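Local coordinates for protein formyltransferase (Francisella tularensis subsp. tularensis, PDB 4NV1) that is a member of the formyltransferase family, with a Rossmann-like core and a C-terminal dimerization domain, and binds dTDP-4-amino-4,6-dideoxyglucose, at residues 18-29 with 159-170. Residues are numbered along the deposited sequence; the frame is centred on the assembly and turned at random.
Sequences DFKNIIGSKNDV and VELFTKVIDDIL
Helix segment 18-24 carries Phe-19 and Ile-22 against Phe-162 and Ile-166 of helix 159-170; the two run in the same direction, crossing at -32° with axes 10.7 Å apart at closest approach. Phe-19 and Phe-162 form an offset stack, planes 3° from parallel and centroids 4.1 Å apart; flat rings suit this buried seam because they fill it face against face. The anti torsion of Phe-162 (chi1 175°) carries its ring onward over Phe-19, and Ile-23 CD1 meets its edge. Ile-22 is a knob among Val-159, Phe-162, Thr-163 and Ile-166: its branching sends CG2 to the ring and Ile-166, and CD1 to Val-159 CG1. Thr-163 OG1, 3.3 Å from Ile-22 CD1, bonds to Val-159 O, which suits a polar residue at the exposed margin. Lys-26 bends at chi2: CG touches Leu-170 CD1, CE and NZ pass Ile-166 CG2, and NZ forms a salt bridge to Asp-167 OD1 (2.8 Å) from above the carboxylate plane; a water links NZ to Thr-163 O. Val-29, starting strand 29-35, meets Leu-170. Helix 13-24 is the beta-alpha-beta crossover between parallel strands 4-9 and 29-35 of the Rossmann-like core, with helix 147-170 beside it: Phe-19 and Ile-23 rest on Val-8, Leu-170 on Ile-6, and Phe-72 meets Phe-162 edge-to-face.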
# COMPACT_ATOMS: atom_id res chain seq x y z
N ASP A 18 -25.20 15.11 -7.71
CA ASP A 18 -25.33 15.04 -9.19
C ASP A 18 -26.77 15.06 -9.71
O ASP A 18 -27.13 15.87 -10.60
CB ASP A 18 -24.55 13.85 -9.72
CG ASP A 18 -23.03 14.09 -9.69
OD1 ASP A 18 -22.62 15.27 -9.61
OD2 ASP A 18 -22.23 13.13 -9.76
N PHE A 19 -27.60 14.23 -9.09
CA PHE A 19 -29.00 14.21 -9.38
C PHE A 19 -29.67 15.56 -9.26
O PHE A 19 -30.37 16.00 -10.20
CB PHE A 19 -29.69 13.18 -8.49
CG PHE A 19 -29.57 11.79 -9.03
CD1 PHE A 19 -28.36 11.34 -9.58
CD2 PHE A 19 -30.69 10.98 -9.08
CE1 PHE A 19 -28.22 10.06 -10.09
CE2 PHE A 19 -30.56 9.68 -9.55
CZ PHE A 19 -29.34 9.23 -10.08
N LYS A 20 -29.45 16.24 -8.14
CA LYS A 20 -30.04 17.57 -7.90
C LYS A 20 -29.78 18.45 -9.10
O LYS A 20 -30.61 19.21 -9.60
CB LYS A 20 -29.39 18.25 -6.69
CG LYS A 20 -29.93 17.88 -5.33
CD LYS A 20 -31.08 18.77 -4.89
CE LYS A 20 -31.16 18.65 -3.37
NZ LYS A 20 -32.50 18.78 -2.75
N ASN A 21 -28.51 18.36 -9.48
CA ASN A 21 -28.00 19.05 -10.62
C ASN A 21 -28.68 18.74 -11.94
O ASN A 21 -29.20 19.62 -12.64
CB ASN A 21 -26.55 18.64 -10.77
CG ASN A 21 -25.70 19.82 -11.02
OD1 ASN A 21 -25.70 20.35 -12.13
ND2 ASN A 21 -25.08 20.32 -9.96
N ILE A 22 -28.65 17.46 -12.29
CA ILE A 22 -29.34 17.02 -13.50
C ILE A 22 -30.85 17.26 -13.40
O ILE A 22 -31.42 17.86 -14.30
CB ILE A 22 -29.05 15.53 -13.73
CG1 ILE A 22 -27.57 15.39 -14.08
CG2 ILE A 22 -30.00 14.93 -14.78
CD1 ILE A 22 -27.04 14.10 -13.57
N ILE A 23 -31.50 16.79 -12.35
CA ILE A 23 -32.95 16.88 -12.25
C ILE A 23 -33.48 18.30 -12.08
O ILE A 23 -34.41 18.69 -12.78
CB ILE A 23 -33.54 16.00 -11.17
CG1 ILE A 23 -33.22 14.54 -11.45
CG2 ILE A 23 -35.06 16.05 -11.15
CD1 ILE A 23 -33.34 13.70 -10.20
N GLY A 24 -32.93 19.07 -11.13
CA GLY A 24 -33.20 20.51 -11.03
C GLY A 24 -33.06 21.27 -12.35
O GLY A 24 -33.68 22.32 -12.54
N SER A 25 -32.29 20.77 -13.32
CA SER A 25 -32.21 21.47 -14.60
C SER A 25 -33.46 21.30 -15.45
O SER A 25 -33.59 21.97 -16.45
CB SER A 25 -30.96 21.11 -15.39
OG SER A 25 -31.16 19.95 -16.18
N LYS A 26 -34.40 20.43 -15.07
CA LYS A 26 -35.44 20.00 -15.97
C LYS A 26 -36.73 20.77 -15.71
O LYS A 26 -37.03 21.13 -14.57
CB LYS A 26 -35.77 18.54 -15.70
CG LYS A 26 -34.65 17.55 -15.89
CD LYS A 26 -34.14 17.48 -17.33
CE LYS A 26 -32.85 16.69 -17.37
NZ LYS A 26 -32.42 16.44 -18.76
N ASN A 27 -37.52 20.94 -16.76
CA ASN A 27 -38.88 21.45 -16.60
C ASN A 27 -39.82 20.38 -16.12
O ASN A 27 -39.69 19.17 -16.40
CB ASN A 27 -39.44 21.97 -17.93
CG ASN A 27 -38.63 23.12 -18.50
OD1 ASN A 27 -38.37 23.16 -19.70
ND2 ASN A 27 -38.17 24.01 -17.63
N ASP A 28 -40.85 20.87 -15.44
CA ASP A 28 -42.13 20.18 -15.33
C ASP A 28 -41.99 19.01 -14.39
O ASP A 28 -42.78 18.08 -14.44
CB ASP A 28 -42.69 19.75 -16.70
CG ASP A 28 -43.10 20.93 -17.57
OD1 ASP A 28 -43.25 22.05 -17.03
OD2 ASP A 28 -43.32 20.72 -18.79
N VAL A 29 -41.01 19.15 -13.50
CA VAL A 29 -40.59 18.15 -12.57
C VAL A 29 -40.62 18.67 -11.16
O VAL A 29 -40.00 19.67 -10.85
CB VAL A 29 -39.15 17.78 -12.88
CG1 VAL A 29 -38.44 17.22 -11.68
CG2 VAL A 29 -39.15 16.76 -14.02
N VAL A 159 -23.67 8.28 -13.47
CA VAL A 159 -24.16 9.65 -13.67
C VAL A 159 -24.22 10.12 -15.13
O VAL A 159 -25.20 10.76 -15.58
CB VAL A 159 -23.35 10.61 -12.80
CG1 VAL A 159 -23.72 12.02 -13.13
CG2 VAL A 159 -23.65 10.32 -11.33
N GLU A 160 -23.23 9.73 -15.91
CA GLU A 160 -23.28 9.92 -17.35
C GLU A 160 -24.40 9.15 -18.07
O GLU A 160 -25.11 9.69 -18.92
CB GLU A 160 -21.89 9.64 -17.93
CG GLU A 160 -21.89 9.67 -19.43
CD GLU A 160 -20.78 8.83 -20.05
OE1 GLU A 160 -20.71 8.89 -21.29
OE2 GLU A 160 -20.03 8.10 -19.35
N LEU A 161 -24.67 7.92 -17.64
CA LEU A 161 -25.76 7.16 -18.24
C LEU A 161 -27.13 7.73 -17.82
O LEU A 161 -28.03 7.85 -18.61
CB LEU A 161 -25.70 5.69 -17.89
CG LEU A 161 -24.50 4.93 -18.43
CD1 LEU A 161 -24.69 3.48 -18.07
CD2 LEU A 161 -24.32 4.87 -19.95
N PHE A 162 -27.25 8.21 -16.60
CA PHE A 162 -28.53 8.75 -16.14
C PHE A 162 -28.80 10.08 -16.85
O PHE A 162 -29.94 10.40 -17.24
CB PHE A 162 -28.44 8.94 -14.63
CG PHE A 162 -29.63 9.60 -14.03
CD1 PHE A 162 -30.79 8.90 -13.85
CD2 PHE A 162 -29.56 10.88 -13.57
CE1 PHE A 162 -31.90 9.50 -13.26
CE2 PHE A 162 -30.66 11.51 -13.02
CZ PHE A 162 -31.83 10.81 -12.86
N THR A 163 -27.75 10.88 -16.98
CA THR A 163 -27.83 12.13 -17.73
C THR A 163 -28.38 11.83 -19.16
O THR A 163 -29.27 12.50 -19.64
CB THR A 163 -26.45 12.81 -17.78
OG1 THR A 163 -25.94 13.04 -16.46
CG2 THR A 163 -26.46 14.07 -18.58
N LYS A 164 -27.89 10.79 -19.81
CA LYS A 164 -28.27 10.43 -21.17
C LYS A 164 -29.71 9.94 -21.28
O LYS A 164 -30.31 10.05 -22.33
CB LYS A 164 -27.30 9.38 -21.69
CG LYS A 164 -27.33 9.14 -23.21
CD LYS A 164 -26.25 8.17 -23.70
CE LYS A 164 -26.47 7.76 -25.15
NZ LYS A 164 -26.05 6.33 -25.35
N VAL A 165 -30.29 9.37 -20.23
CA VAL A 165 -31.59 8.76 -20.40
C VAL A 165 -32.72 9.39 -19.57
O VAL A 165 -33.89 8.99 -19.72
CB VAL A 165 -31.60 7.24 -20.14
CG1 VAL A 165 -30.73 6.48 -21.15
CG2 VAL A 165 -31.29 6.89 -18.68
N ILE A 166 -32.41 10.39 -18.74
CA ILE A 166 -33.45 11.00 -17.86
C ILE A 166 -34.63 11.64 -18.66
O ILE A 166 -35.81 11.43 -18.33
CB ILE A 166 -32.78 11.99 -16.87
CG1 ILE A 166 -33.80 12.64 -15.93
CG2 ILE A 166 -32.09 13.15 -17.59
CD1 ILE A 166 -34.71 11.67 -15.25
N ASP A 167 -34.31 12.30 -19.78
CA ASP A 167 -35.39 12.81 -20.67
C ASP A 167 -36.39 11.76 -21.17
O ASP A 167 -37.62 11.89 -21.00
CB ASP A 167 -34.82 13.64 -21.82
CG ASP A 167 -34.30 14.99 -21.35
OD1 ASP A 167 -34.58 15.44 -20.20
OD2 ASP A 167 -33.54 15.62 -22.11
N ASP A 168 -35.84 10.67 -21.66
CA ASP A 168 -36.67 9.58 -22.15
C ASP A 168 -37.55 9.02 -21.06
O ASP A 168 -38.73 8.67 -21.28
CB ASP A 168 -35.84 8.39 -22.63
CG ASP A 168 -35.10 8.65 -23.94
OD1 ASP A 168 -34.38 7.72 -24.39
OD2 ASP A 168 -35.20 9.76 -24.51
N ILE A 169 -36.95 8.83 -19.90
CA ILE A 169 -37.72 8.36 -18.78
C ILE A 169 -38.78 9.40 -18.36
O ILE A 169 -39.86 9.01 -17.97
CB ILE A 169 -36.82 8.01 -17.56
CG1 ILE A 169 -35.90 6.83 -17.82
CG2 ILE A 169 -37.64 7.77 -16.31
CD1 ILE A 169 -34.62 6.76 -16.98
N LEU A 170 -38.47 10.69 -18.30
CA LEU A 170 -39.50 11.64 -17.86
C LEU A 170 -40.60 11.71 -18.95
O LEU A 170 -41.77 12.02 -18.68
CB LEU A 170 -38.90 13.02 -17.67
CG LEU A 170 -37.82 13.14 -16.59
CD1 LEU A 170 -37.19 14.52 -16.53
CD2 LEU A 170 -38.44 12.82 -15.25
O HOH W 1 -29.85 15.17 -18.95